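Local coordinates for protein carboxyl esterase NP (Bacillus subtilis, PDB 4CCW) that hydrolyses carboxylic esters to an alcohol and a carboxylate, as a carboxylesterase built on the alpha/beta hydrolase fold, at residues G62-S67 with I89-K94; G127-G132 with A271-S276; L25-V30 with M69-I74; T44-S49 with R82-D87; F158-H163 with P221-D226. All blocks are in the same frame, centred on the assembly; numbering follows the deposited sequence.

Contact 1: G62-S67 with I89-K94. With VKC ((2-hydroxyethoxy)acetic acid), chain B.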
# COMPACT_ATOMS: atom_id res chain seq x y z
N GLY A 62 0.87 2.27 1.27
CA GLY A 62 -0.02 3.38 0.86
C GLY A 62 0.67 4.36 -0.07
O GLY A 62 1.90 4.41 -0.12
N ALA A 63 -0.11 5.16 -0.79
CA ALA A 63 0.45 6.12 -1.76
C ALA A 63 1.48 7.04 -1.11
O ALA A 63 1.26 7.55 -0.02
CB ALA A 63 -0.64 6.96 -2.42
N LEU A 64 2.61 7.21 -1.79
CA LEU A 64 3.66 8.19 -1.44
C LEU A 64 4.50 7.83 -0.21
O LEU A 64 5.46 8.55 0.11
CB LEU A 64 3.08 9.61 -1.29
CG LEU A 64 2.18 10.17 -2.40
CD1 LEU A 64 1.79 11.58 -2.00
CD2 LEU A 64 2.84 10.14 -3.77
N PHE A 65 4.15 6.72 0.44
CA PHE A 65 4.74 6.33 1.73
C PHE A 65 5.91 5.35 1.61
O PHE A 65 6.75 5.29 2.50
CB PHE A 65 3.65 5.73 2.64
CG PHE A 65 2.92 6.74 3.50
CD1 PHE A 65 2.82 8.08 3.11
CD2 PHE A 65 2.33 6.34 4.70
CE1 PHE A 65 2.13 8.99 3.91
CE2 PHE A 65 1.66 7.25 5.50
CZ PHE A 65 1.55 8.58 5.10
N SER A 66 5.96 4.60 0.51
CA SER A 66 6.92 3.49 0.29
C SER A 66 6.77 2.30 1.24
O SER A 66 6.00 2.34 2.21
CB SER A 66 8.39 3.99 0.30
OG SER A 66 8.91 4.06 1.62
N SER A 67 7.55 1.25 0.98
CA SER A 67 7.56 0.05 1.81
C SER A 67 8.09 0.28 3.22
O SER A 67 7.87 -0.55 4.11
CB SER A 67 8.38 -1.03 1.13
OG SER A 67 7.69 -1.52 0.00
N ILE A 89 5.29 0.07 -8.36
CA ILE A 89 5.87 0.66 -9.55
C ILE A 89 5.14 1.93 -9.96
O ILE A 89 3.91 1.95 -10.02
CB ILE A 89 5.93 -0.37 -10.70
CG1 ILE A 89 6.91 0.08 -11.79
CG2 ILE A 89 4.54 -0.65 -11.27
CD1 ILE A 89 8.33 -0.37 -11.55
N GLY A 90 5.92 2.99 -10.22
CA GLY A 90 5.38 4.30 -10.60
C GLY A 90 5.11 5.26 -9.45
O GLY A 90 4.94 6.47 -9.68
N ASP A 91 5.07 4.75 -8.22
CA ASP A 91 4.80 5.58 -7.03
C ASP A 91 6.13 6.11 -6.46
O ASP A 91 7.21 5.66 -6.85
CB ASP A 91 4.01 4.78 -5.98
CG ASP A 91 3.41 5.65 -4.89
OD1 ASP A 91 3.15 6.85 -5.12
OD2 ASP A 91 3.18 5.14 -3.77
N LYS A 92 6.05 7.09 -5.56
CA LYS A 92 7.23 7.73 -4.98
C LYS A 92 7.94 6.80 -3.99
O LYS A 92 7.57 6.69 -2.82
CB LYS A 92 6.85 9.07 -4.34
CG LYS A 92 8.02 10.01 -4.04
CD LYS A 92 8.67 10.58 -5.31
CE LYS A 92 7.69 11.35 -6.19
NZ LYS A 92 7.17 12.58 -5.55
N ASN A 93 8.98 6.12 -4.50
CA ASN A 93 9.71 5.08 -3.78
C ASN A 93 10.93 4.64 -4.60
O ASN A 93 11.35 5.35 -5.51
CB ASN A 93 8.79 3.87 -3.46
CG ASN A 93 8.12 3.30 -4.71
OD1 ASN A 93 8.76 3.12 -5.75
ND2 ASN A 93 6.82 3.00 -4.59
N LYS A 94 11.47 3.46 -4.30
CA LYS A 94 12.71 3.00 -4.93
C LYS A 94 12.51 2.17 -6.21
O LYS A 94 13.48 1.84 -6.89
CB LYS A 94 13.56 2.22 -3.92
CG LYS A 94 14.37 3.07 -2.95
CD LYS A 94 15.44 2.20 -2.29
CE LYS A 94 16.39 3.00 -1.41
NZ LYS A 94 17.56 2.19 -0.99
C VKC B . -1.65 8.89 0.85
O VKC B . -2.84 8.56 0.67
CA VKC B . -1.04 9.95 -0.03
CD VKC B . -1.63 11.09 -3.39
CG VKC B . -1.77 11.28 -1.88
OAD VKC B . -1.77 10.00 -1.26
OE1 VKC B . -0.86 12.15 -3.96
OXT VKC B . -0.95 8.36 1.74
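D91 reaches across to the backbone of L64: L64 N donates to D91 OD2 at 2.9 Å, nearly straight at 164°, and meets the syn lone pair of the carboxylate. With CG anti to its own backbone N (chi1 -166°), D91 sends its carboxylate into the turn, where OD2 also touches A63 CA at 3.5 Å. The L64 side chain meets D91 at about a right angle, its CD2 lying 3.6 Å from D91 OD1, while its other branch, CD1, turns to the bound (2-hydroxyethoxy)acetic acid and approaches OE1 to 3.3 Å. A63 CB lies 3.4 Å from the ether oxygen OAD, and OXT sits over one face of the F65 ring, so three successive residues line the pocket. An alanine in place of D91 would leave L64 N without its acceptor, and the pocket-lining turn would probably be freer to shift. Further along, S66 CB packs on N93 CB at 3.8 Å. The G62-A63 backbone follows H61 in the His-Gly position where this family usually builds part of the oxyanion hole. Residues 62-67 lie in the loop between strand 56-60 and helix 74-80; residues 89-94 lie in the loop between strands 82-86 and 96-97. Helix 12-24 packs on S66 through Y17 and Y21, and K92 NZ bonds G203 O in helix 194-205.

Contact 2: G127-G132 with A271-S276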
# COMPACT_ATOMS: atom_id res chain seq x y z
N GLY A 127 -2.48 -4.86 1.89
CA GLY A 127 -2.29 -3.62 1.16
C GLY A 127 -3.07 -2.51 1.82
O GLY A 127 -4.23 -2.70 2.20
N LEU A 128 -2.43 -1.35 1.98
CA LEU A 128 -3.10 -0.19 2.54
C LEU A 128 -3.18 0.90 1.47
O LEU A 128 -2.25 1.05 0.65
CB LEU A 128 -2.37 0.30 3.81
CG LEU A 128 -2.97 1.47 4.59
CD1 LEU A 128 -2.91 1.22 6.10
CD2 LEU A 128 -2.28 2.77 4.21
N SER A 129 -4.28 1.66 1.48
CA SER A 129 -4.43 2.81 0.55
C SER A 129 -4.24 2.35 -0.91
O SER A 129 -4.87 1.40 -1.34
CB SER A 129 -3.50 3.98 0.96
OG SER A 129 -3.08 4.82 -0.13
N LEU A 130 -3.34 2.99 -1.66
CA LEU A 130 -3.02 2.55 -3.03
C LEU A 130 -2.77 1.04 -3.14
O LEU A 130 -3.31 0.37 -4.04
CB LEU A 130 -1.83 3.35 -3.58
CG LEU A 130 -1.41 3.09 -5.03
CD1 LEU A 130 -2.59 3.33 -5.97
CD2 LEU A 130 -0.21 3.95 -5.40
N GLY A 131 -1.99 0.51 -2.20
CA GLY A 131 -1.67 -0.92 -2.13
C GLY A 131 -2.89 -1.79 -1.94
O GLY A 131 -2.92 -2.91 -2.43
N GLY A 132 -3.90 -1.28 -1.24
CA GLY A 132 -5.17 -2.01 -1.05
C GLY A 132 -5.92 -2.15 -2.37
O GLY A 132 -6.54 -3.18 -2.65
N ALA A 271 -8.66 5.08 15.11
CA ALA A 271 -7.75 5.04 13.98
C ALA A 271 -8.45 5.64 12.77
O ALA A 271 -9.66 5.66 12.68
CB ALA A 271 -7.33 3.60 13.68
N GLY A 272 -7.65 6.14 11.85
CA GLY A 272 -8.18 6.71 10.63
C GLY A 272 -7.60 5.96 9.46
O GLY A 272 -7.54 4.73 9.46
N HIS A 273 -7.19 6.72 8.45
CA HIS A 273 -6.66 6.15 7.22
C HIS A 273 -5.44 5.28 7.43
O HIS A 273 -5.38 4.16 6.92
CB HIS A 273 -6.36 7.29 6.24
CG HIS A 273 -6.05 6.83 4.85
ND1 HIS A 273 -6.93 6.11 4.10
CD2 HIS A 273 -4.92 7.00 4.05
CE1 HIS A 273 -6.37 5.85 2.90
NE2 HIS A 273 -5.15 6.40 2.88
N VAL A 274 -4.45 5.78 8.14
CA VAL A 274 -3.18 5.06 8.25
C VAL A 274 -3.24 4.17 9.49
O VAL A 274 -2.42 4.26 10.42
CB VAL A 274 -1.97 6.02 8.23
CG1 VAL A 274 -0.69 5.25 7.92
CG2 VAL A 274 -2.18 7.10 7.16
N LEU A 275 -4.23 3.29 9.50
CA LEU A 275 -4.58 2.54 10.69
C LEU A 275 -3.51 1.55 11.18
O LEU A 275 -3.41 1.25 12.37
CB LEU A 275 -5.96 1.87 10.52
CG LEU A 275 -6.26 0.95 9.34
CD1 LEU A 275 -5.70 -0.44 9.62
CD2 LEU A 275 -7.76 0.84 9.12
N SER A 276 -2.69 1.07 10.25
CA SER A 276 -1.56 0.18 10.56
C SER A 276 -0.49 0.87 11.44
O SER A 276 0.24 0.20 12.19
CB SER A 276 -0.93 -0.34 9.26
OG SER A 276 -0.47 0.74 8.45
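L128 faces V274 and S129 faces H273, each pair with CA atoms 7.8 Å apart, a spacing that leaves the meeting to side chains, without a hydrogen bond across. S129 has the strained backbone of a tight turn (phi 55°, psi -126°) between the incoming strand and helix 130-141. The glycines around it suit so close a bend: a CB on G127 would clash with G131 O, and one on G131 would be crowded by L128 O. Opposite, V274 is the centre of an inverse gamma turn, with a weak bond from L275 N to H273 O. With its G-x-S-x-G pattern, the S129 bend fits the nucleophile elbow of alpha/beta hydrolases, making S129 the probable nucleophile beside H273, which is the likely proton acceptor. H273 reaches over with CG anti to its backbone N, bringing NE2 to 3.5 Å from S129 CB and 4.0 Å from S129 OG; the latter gap is long for a hydrogen bond, and S129 OG is bonded to A63 N. At the other ring nitrogen, ND1 is hydrogen-bonded to E244 OE1, consistent with E244 as the acid of a catalytic triad. L128 CD1 packs beside the turn, 3.4 Å from S276 OG and 3.9 Å from H273 O. That carbonyl is also bonded by S153 OG.

Contact 3: L25-V30 with M69-I74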
# COMPACT_ATOMS: atom_id res chain seq x y z
N LEU A 25 14.73 2.87 6.94
CA LEU A 25 14.93 1.43 7.10
C LEU A 25 15.61 1.03 8.41
O LEU A 25 15.55 -0.12 8.81
CB LEU A 25 15.68 0.83 5.91
CG LEU A 25 14.87 0.44 4.67
CD1 LEU A 25 15.68 -0.54 3.84
CD2 LEU A 25 13.53 -0.19 5.04
N SER A 26 16.22 2.00 9.09
CA SER A 26 16.78 1.77 10.42
C SER A 26 15.69 1.63 11.49
O SER A 26 15.97 1.22 12.62
CB SER A 26 17.78 2.87 10.80
OG SER A 26 17.11 4.07 11.13
N LEU A 27 14.45 1.98 11.13
CA LEU A 27 13.28 1.78 11.99
C LEU A 27 12.72 0.35 11.93
O LEU A 27 11.78 0.01 12.67
CB LEU A 27 12.16 2.78 11.65
CG LEU A 27 12.46 4.29 11.61
CD1 LEU A 27 11.24 5.04 11.09
CD2 LEU A 27 12.91 4.82 12.96
N TRP A 28 13.30 -0.46 11.03
CA TRP A 28 12.93 -1.86 10.85
C TRP A 28 13.53 -2.66 11.98
O TRP A 28 14.76 -2.72 12.11
CB TRP A 28 13.49 -2.34 9.53
CG TRP A 28 12.66 -3.32 8.74
CD1 TRP A 28 12.75 -4.71 8.74
CD2 TRP A 28 11.60 -3.01 7.76
NE1 TRP A 28 11.84 -5.26 7.87
CE2 TRP A 28 11.12 -4.29 7.25
CE3 TRP A 28 11.03 -1.83 7.28
CZ2 TRP A 28 10.11 -4.38 6.31
CZ3 TRP A 28 10.01 -1.92 6.33
CH2 TRP A 28 9.56 -3.17 5.85
N PRO A 29 12.69 -3.27 12.84
CA PRO A 29 13.22 -3.93 14.05
C PRO A 29 13.59 -5.40 13.87
O PRO A 29 13.74 -6.13 14.86
CB PRO A 29 12.06 -3.80 15.04
CG PRO A 29 10.85 -3.82 14.18
CD PRO A 29 11.22 -3.33 12.80
N VAL A 30 13.74 -5.83 12.62
CA VAL A 30 14.12 -7.21 12.33
C VAL A 30 15.11 -7.24 11.16
O VAL A 30 15.22 -6.27 10.42
CB VAL A 30 12.87 -8.09 12.07
CG1 VAL A 30 12.29 -7.86 10.67
CG2 VAL A 30 13.19 -9.56 12.29
N MET A 69 7.03 2.13 5.39
CA MET A 69 5.92 2.42 6.31
C MET A 69 5.56 1.24 7.22
O MET A 69 4.87 1.44 8.21
CB MET A 69 4.66 2.89 5.58
CG MET A 69 3.95 1.82 4.76
SD MET A 69 2.28 2.35 4.31
CE MET A 69 1.32 1.96 5.77
N TRP A 70 6.00 0.04 6.86
CA TRP A 70 5.62 -1.17 7.61
C TRP A 70 6.40 -1.43 8.88
O TRP A 70 6.25 -2.50 9.50
CB TRP A 70 5.70 -2.39 6.69
CG TRP A 70 4.78 -2.32 5.49
CD1 TRP A 70 5.14 -2.28 4.15
CD2 TRP A 70 3.31 -2.30 5.50
NE1 TRP A 70 4.02 -2.21 3.35
CE2 TRP A 70 2.89 -2.23 4.10
CE3 TRP A 70 2.33 -2.32 6.50
CZ2 TRP A 70 1.54 -2.19 3.73
CZ3 TRP A 70 0.98 -2.28 6.12
CH2 TRP A 70 0.61 -2.21 4.77
N TYR A 71 7.19 -0.45 9.33
CA TYR A 71 8.03 -0.65 10.53
C TYR A 71 7.28 -1.03 11.82
O TYR A 71 7.85 -1.74 12.65
CB TYR A 71 9.01 0.52 10.76
CG TYR A 71 8.37 1.84 11.14
CD1 TYR A 71 8.05 2.13 12.46
CD2 TYR A 71 8.08 2.80 10.16
CE1 TYR A 71 7.45 3.33 12.81
CE2 TYR A 71 7.49 4.01 10.50
CZ TYR A 71 7.17 4.27 11.82
OH TYR A 71 6.58 5.46 12.16
N PRO A 72 6.01 -0.59 12.00
CA PRO A 72 5.29 -0.95 13.23
C PRO A 72 4.67 -2.35 13.21
O PRO A 72 4.13 -2.80 14.23
CB PRO A 72 4.16 0.08 13.31
CG PRO A 72 4.42 1.08 12.24
CD PRO A 72 5.24 0.39 11.21
N ASN A 73 4.75 -3.02 12.07
CA ASN A 73 3.97 -4.24 11.86
C ASN A 73 4.87 -5.40 11.54
O ASN A 73 4.50 -6.56 11.73
CB ASN A 73 2.99 -4.05 10.69
CG ASN A 73 2.33 -2.70 10.68
OD1 ASN A 73 2.72 -1.81 9.91
ND2 ASN A 73 1.34 -2.50 11.56
N ILE A 74 6.07 -5.10 11.05
CA ILE A 74 6.91 -6.11 10.44
C ILE A 74 7.49 -7.13 11.44
O ILE A 74 7.68 -8.28 11.08
CB ILE A 74 8.02 -5.49 9.55
CG1 ILE A 74 8.66 -6.55 8.64
CG2 ILE A 74 9.06 -4.77 10.39
CD1 ILE A 74 7.72 -7.13 7.59
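W28 and Y71 bring their backbones closest, with CA atoms 5.1 Å apart, and L27 O touches Y71 CB at 3.4 Å, yet no hydrogen bond joins the two loops. The side chains carry the contact through CH-pi packing. L27 CD1 stands over one face of the Y71 ring, 4.0 Å from its centroid and 14° off the normal; P72 CD covers the opposite face, so the ring is held between two aliphatic groups while Y71 OH bonds H193 N. In the second CH-pi contact the ring belongs to the other loop: I74 CG2 sits over the W28 five-membered ring, 3.8 Å from its centroid. With CG1 anti to the backbone N (chi1 -166°), I74 brings that branch beside the NE1-CE2-CZ2 side of the indole, CG1 being 3.5 Å from W28 CZ2. The loop 69-74 opens helix 74-80, the helical arm of the beta-alpha-beta crossover from strand 56-60 to strand 82-86, while 25-30 leads from helix 12-24 into strand 32-39; the N-terminal part is thus packed onto the crossover. P29 CD wedges in beside I74 CG2 at 3.5 Å. On its far rim, W28 CH2 meets W70 CB at 4.0 Å. W28 NE1 bonds S49 OG, which fixes the rotation of the indole against strand 42-49.

Contact 4: T44-S49 with R82-D87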
# COMPACT_ATOMS: atom_id res chain seq x y z
N THR A 44 11.96 -3.39 -9.58
CA THR A 44 11.05 -3.24 -8.46
C THR A 44 11.77 -3.55 -7.15
O THR A 44 12.36 -4.61 -6.99
CB THR A 44 9.85 -4.19 -8.65
OG1 THR A 44 9.16 -3.81 -9.85
CG2 THR A 44 8.88 -4.11 -7.49
N HIS A 45 11.74 -2.59 -6.24
CA HIS A 45 12.44 -2.70 -4.98
C HIS A 45 11.64 -3.50 -3.98
O HIS A 45 10.42 -3.32 -3.86
CB HIS A 45 12.78 -1.30 -4.45
CG HIS A 45 13.72 -1.30 -3.27
ND1 HIS A 45 13.29 -1.20 -2.00
CD2 HIS A 45 15.10 -1.41 -3.21
CE1 HIS A 45 14.35 -1.25 -1.17
NE2 HIS A 45 15.45 -1.37 -1.91
N VAL A 46 12.32 -4.42 -3.31
CA VAL A 46 11.68 -5.32 -2.34
C VAL A 46 12.52 -5.38 -1.07
O VAL A 46 13.76 -5.43 -1.12
CB VAL A 46 11.50 -6.75 -2.91
CG1 VAL A 46 10.76 -7.66 -1.93
CG2 VAL A 46 10.75 -6.73 -4.23
N ILE A 47 11.83 -5.38 0.07
CA ILE A 47 12.45 -5.64 1.37
C ILE A 47 11.90 -6.97 1.91
O ILE A 47 10.69 -7.11 2.13
CB ILE A 47 12.14 -4.50 2.36
CG1 ILE A 47 12.52 -3.15 1.75
CG2 ILE A 47 12.89 -4.72 3.67
CD1 ILE A 47 11.79 -1.98 2.36
N ALA A 48 12.79 -7.95 2.12
CA ALA A 48 12.39 -9.26 2.64
C ALA A 48 12.79 -9.43 4.10
O ALA A 48 13.89 -9.06 4.49
CB ALA A 48 12.98 -10.38 1.80
N SER A 49 11.87 -10.00 4.88
CA SER A 49 12.10 -10.31 6.29
C SER A 49 11.46 -11.66 6.59
O SER A 49 10.59 -12.13 5.86
CB SER A 49 11.44 -9.25 7.17
OG SER A 49 11.73 -7.95 6.73
N ARG A 82 7.27 -15.39 5.55
CA ARG A 82 8.29 -14.83 4.71
C ARG A 82 7.67 -13.61 4.05
O ARG A 82 6.88 -13.74 3.11
CB ARG A 82 8.76 -15.85 3.67
CG ARG A 82 9.82 -15.34 2.71
CD ARG A 82 11.10 -14.94 3.44
NE ARG A 82 12.20 -14.62 2.52
CZ ARG A 82 13.36 -14.09 2.91
NH1 ARG A 82 13.58 -13.84 4.19
NH2 ARG A 82 14.32 -13.83 2.01
N THR A 83 8.02 -12.43 4.56
CA THR A 83 7.29 -11.22 4.22
C THR A 83 8.06 -10.34 3.26
O THR A 83 9.19 -9.93 3.55
CB THR A 83 6.99 -10.40 5.49
OG1 THR A 83 8.22 -9.97 6.07
CG2 THR A 83 6.27 -11.24 6.49
N TYR A 84 7.45 -10.05 2.11
CA TYR A 84 8.05 -9.22 1.08
C TYR A 84 7.31 -7.89 0.99
O TYR A 84 6.14 -7.85 0.60
CB TYR A 84 8.01 -9.91 -0.29
CG TYR A 84 8.70 -11.25 -0.35
CD1 TYR A 84 10.08 -11.35 -0.48
CD2 TYR A 84 7.95 -12.43 -0.29
CE1 TYR A 84 10.70 -12.59 -0.54
CE2 TYR A 84 8.57 -13.68 -0.34
CZ TYR A 84 9.94 -13.75 -0.47
OH TYR A 84 10.55 -14.99 -0.52
N ALA A 85 8.00 -6.81 1.34
CA ALA A 85 7.44 -5.46 1.18
C ALA A 85 7.85 -4.88 -0.16
O ALA A 85 9.02 -4.54 -0.37
CB ALA A 85 7.85 -4.56 2.34
N VAL A 86 6.88 -4.75 -1.05
CA VAL A 86 7.13 -4.39 -2.45
C VAL A 86 6.82 -2.91 -2.72
O VAL A 86 5.71 -2.45 -2.43
CB VAL A 86 6.25 -5.25 -3.38
CG1 VAL A 86 6.43 -4.82 -4.83
CG2 VAL A 86 6.57 -6.73 -3.18
N ASP A 87 7.79 -2.18 -3.29
CA ASP A 87 7.55 -0.78 -3.66
C ASP A 87 6.75 -0.74 -4.96
O ASP A 87 7.19 -1.26 -5.98
CB ASP A 87 8.86 0.01 -3.83
CG ASP A 87 9.41 0.56 -2.52
OD1 ASP A 87 8.74 0.50 -1.48
OD2 ASP A 87 10.56 1.06 -2.54
O HOH W 1 10.60 -2.11 -1.38
O HOH W 2 9.76 -7.46 4.68
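Y84 leans from its strand across V46 and A48 of strand 42-49. Its CB touches V46 CG1 at 3.9 Å, and the same methyl reaches the ring edge near its plane; CD1 and then CE1 run past A48 CB, CD1 at 3.8 Å. At the tip, Y84 OH takes a weak hydrogen bond of 3.5 Å from R82 NE, in the plane of the guanidinium. The R82 chain bends at chi2 (62°), which folds the guanidinium back so that A48 CB lies over one of its faces, 3.7 Å from NH2, while NH1 bonds G50 O. An alanine at R82 would remove the guanidinium, and Y84 OH and G50 O would probably lose this partner while the methyl of A48 lost its cover. The strands run antiparallel, 155° between their directions: I47 with A85 and S49 with T83 are hydrogen-bonded pairs, V46 with V86 and A48 with Y84 non-hydrogen-bonded ones, and D87 N bonds H45 O at 2.9 Å. S49 O takes two donors, T83 N at 2.9 Å and T83 OG1 at 3.2 Å, the hydroxyl from above the carbonyl plane. Strand 82-86 also pairs with parallel strand 56-60, joining the antiparallel beginning of the sheet to its parallel core. Two waters each donate to one carbonyl of each strand, weakly at H45 O; the water at I47 O and T83 O probably offsets the closeness of these two acceptors.

Contact 5: F158-H163 with P221-D226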
# COMPACT_ATOMS: atom_id res chain seq x y z
N PHE A 158 -14.11 0.59 -3.10
CA PHE A 158 -15.54 0.48 -2.82
C PHE A 158 -16.32 1.77 -3.06
O PHE A 158 -17.45 1.73 -3.54
CB PHE A 158 -15.78 -0.07 -1.40
CG PHE A 158 -15.07 -1.36 -1.16
CD1 PHE A 158 -15.53 -2.55 -1.75
CD2 PHE A 158 -13.91 -1.40 -0.40
CE1 PHE A 158 -14.86 -3.74 -1.56
CE2 PHE A 158 -13.25 -2.60 -0.19
CZ PHE A 158 -13.72 -3.77 -0.78
N LEU A 159 -15.72 2.90 -2.73
CA LEU A 159 -16.35 4.21 -2.90
C LEU A 159 -15.37 5.14 -3.57
O LEU A 159 -14.17 4.95 -3.43
CB LEU A 159 -16.68 4.84 -1.54
CG LEU A 159 -17.74 4.21 -0.65
CD1 LEU A 159 -17.89 5.10 0.58
CD2 LEU A 159 -19.06 4.07 -1.40
N PRO A 160 -15.88 6.18 -4.29
CA PRO A 160 -14.96 7.19 -4.82
C PRO A 160 -14.42 8.08 -3.72
O PRO A 160 -15.04 8.16 -2.65
CB PRO A 160 -15.83 8.02 -5.76
CG PRO A 160 -17.23 7.75 -5.36
CD PRO A 160 -17.29 6.43 -4.65
N PHE A 161 -13.29 8.73 -3.97
CA PHE A 161 -12.72 9.66 -3.00
C PHE A 161 -13.66 10.80 -2.70
O PHE A 161 -14.38 11.29 -3.59
CB PHE A 161 -11.45 10.32 -3.56
CG PHE A 161 -10.26 9.42 -3.68
CD1 PHE A 161 -9.80 8.67 -2.60
CD2 PHE A 161 -9.55 9.37 -4.88
CE1 PHE A 161 -8.66 7.88 -2.71
CE2 PHE A 161 -8.42 8.57 -5.01
CZ PHE A 161 -7.98 7.82 -3.92
N HIS A 162 -13.63 11.27 -1.46
CA HIS A 162 -14.18 12.60 -1.17
C HIS A 162 -13.30 13.61 -1.88
O HIS A 162 -12.09 13.42 -1.97
CB HIS A 162 -14.16 12.82 0.33
CG HIS A 162 -14.81 14.11 0.76
ND1 HIS A 162 -14.15 15.28 0.80
CD2 HIS A 162 -16.11 14.37 1.19
CE1 HIS A 162 -14.98 16.24 1.22
NE2 HIS A 162 -16.18 15.69 1.47
N HIS A 163 -13.88 14.71 -2.36
CA HIS A 163 -13.09 15.68 -3.15
C HIS A 163 -11.92 16.27 -2.40
O HIS A 163 -10.92 16.70 -3.01
CB HIS A 163 -13.99 16.77 -3.73
CG HIS A 163 -14.49 17.77 -2.70
ND1 HIS A 163 -13.97 19.01 -2.58
CD2 HIS A 163 -15.49 17.68 -1.73
CE1 HIS A 163 -14.60 19.68 -1.60
NE2 HIS A 163 -15.53 18.86 -1.07
N PRO A 221 -7.04 5.91 -9.78
CA PRO A 221 -7.88 5.11 -8.89
C PRO A 221 -9.09 4.54 -9.62
O PRO A 221 -9.40 4.97 -10.73
CB PRO A 221 -8.33 6.12 -7.83
CG PRO A 221 -8.34 7.41 -8.56
CD PRO A 221 -7.14 7.35 -9.47
N TYR A 222 -9.76 3.58 -8.98
CA TYR A 222 -10.88 2.88 -9.60
C TYR A 222 -11.85 2.42 -8.53
O TYR A 222 -11.43 2.06 -7.43
CB TYR A 222 -10.37 1.68 -10.43
CG TYR A 222 -11.48 0.89 -11.12
CD1 TYR A 222 -12.28 1.49 -12.11
CD2 TYR A 222 -11.74 -0.43 -10.78
CE1 TYR A 222 -13.30 0.79 -12.74
CE2 TYR A 222 -12.75 -1.15 -11.41
CZ TYR A 222 -13.52 -0.53 -12.38
OH TYR A 222 -14.54 -1.21 -13.00
N VAL A 223 -13.14 2.46 -8.86
CA VAL A 223 -14.19 1.90 -8.01
C VAL A 223 -14.76 0.69 -8.73
O VAL A 223 -15.26 0.80 -9.85
CB VAL A 223 -15.29 2.94 -7.76
CG1 VAL A 223 -16.49 2.32 -7.03
CG2 VAL A 223 -14.72 4.09 -6.92
N PHE A 224 -14.66 -0.48 -8.12
CA PHE A 224 -15.12 -1.71 -8.78
C PHE A 224 -16.64 -1.72 -8.90
O PHE A 224 -17.33 -1.25 -8.00
CB PHE A 224 -14.60 -2.94 -8.03
CG PHE A 224 -13.11 -3.07 -8.08
CD1 PHE A 224 -12.49 -3.75 -9.14
CD2 PHE A 224 -12.31 -2.48 -7.11
CE1 PHE A 224 -11.10 -3.84 -9.21
CE2 PHE A 224 -10.92 -2.55 -7.19
CZ PHE A 224 -10.32 -3.25 -8.23
N THR A 225 -17.14 -2.26 -10.00
CA THR A 225 -18.58 -2.35 -10.20
C THR A 225 -19.20 -3.37 -9.24
O THR A 225 -18.50 -4.19 -8.61
CB THR A 225 -18.93 -2.78 -11.64
OG1 THR A 225 -18.49 -4.13 -11.86
CG2 THR A 225 -18.30 -1.81 -12.68
N ASP A 226 -20.52 -3.34 -9.15
CA ASP A 226 -21.26 -4.32 -8.36
C ASP A 226 -20.88 -5.74 -8.77
O ASP A 226 -20.57 -6.58 -7.92
CB ASP A 226 -22.76 -4.13 -8.55
CG ASP A 226 -23.30 -2.87 -7.88
OD1 ASP A 226 -22.51 -2.13 -7.27
OD2 ASP A 226 -24.53 -2.64 -7.96
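P221 and F161 meet side chain to side chain: the ring atom CE2 of F161 abuts the proline at 3.7 Å from both CB and CG, the two side chains meeting at about a right angle. The P221 ring is set there after a cis peptide bond. F161 also stacks with F165, a residue of the ligand pocket. The second group is side chain against backbone. V223 points its CB toward the other loop and spreads both methyls over it: CG1, anti to its backbone N (chi1 173°), comes to 3.7 Å from F158 O, while CG2 lies 3.6 Å from L159 C and equally close to P160 N. Polar interaction is absent between the two loops, and their partners lie around them: F158 O accepts from R255 NH1, F224 O from R255 NH2, and Y222 and F224 form backbone bonds with T157. In sequence the loops flank the helical insertion between strands 146-152 and 236-241, the usual place of the cap in alpha/beta hydrolases, so its entry and exit lie side by side. Helix 163-171 leads away from one loop and helix 226-230 from the other, with F158 and F224 packing on helix 130-141 and R255 of helix 249-259 tying them together.

In the fold
Contacts 1, 3 and 4 interlock along the chain, their segments alternating, and each touches the other two; contact 2 follows them and contact 5 is nested inside the long loop that contact 2 closes. The centres of contacts 1 and 4 are about 12 Å apart, as are those of contacts 3 and 4, all gathered round strands 42-49, 56-60 and 82-86. Contact 2 lies about 13 Å from contact 1 centre to centre and touches it at the pocket, so the probable nucleophile, its histidine and the loop after strand 56-60 share one site. Contact 5 lies across the chain's centre from contacts 3 and 4, about 27 Å from contact 4 centre to centre, at the root of the helical insertion.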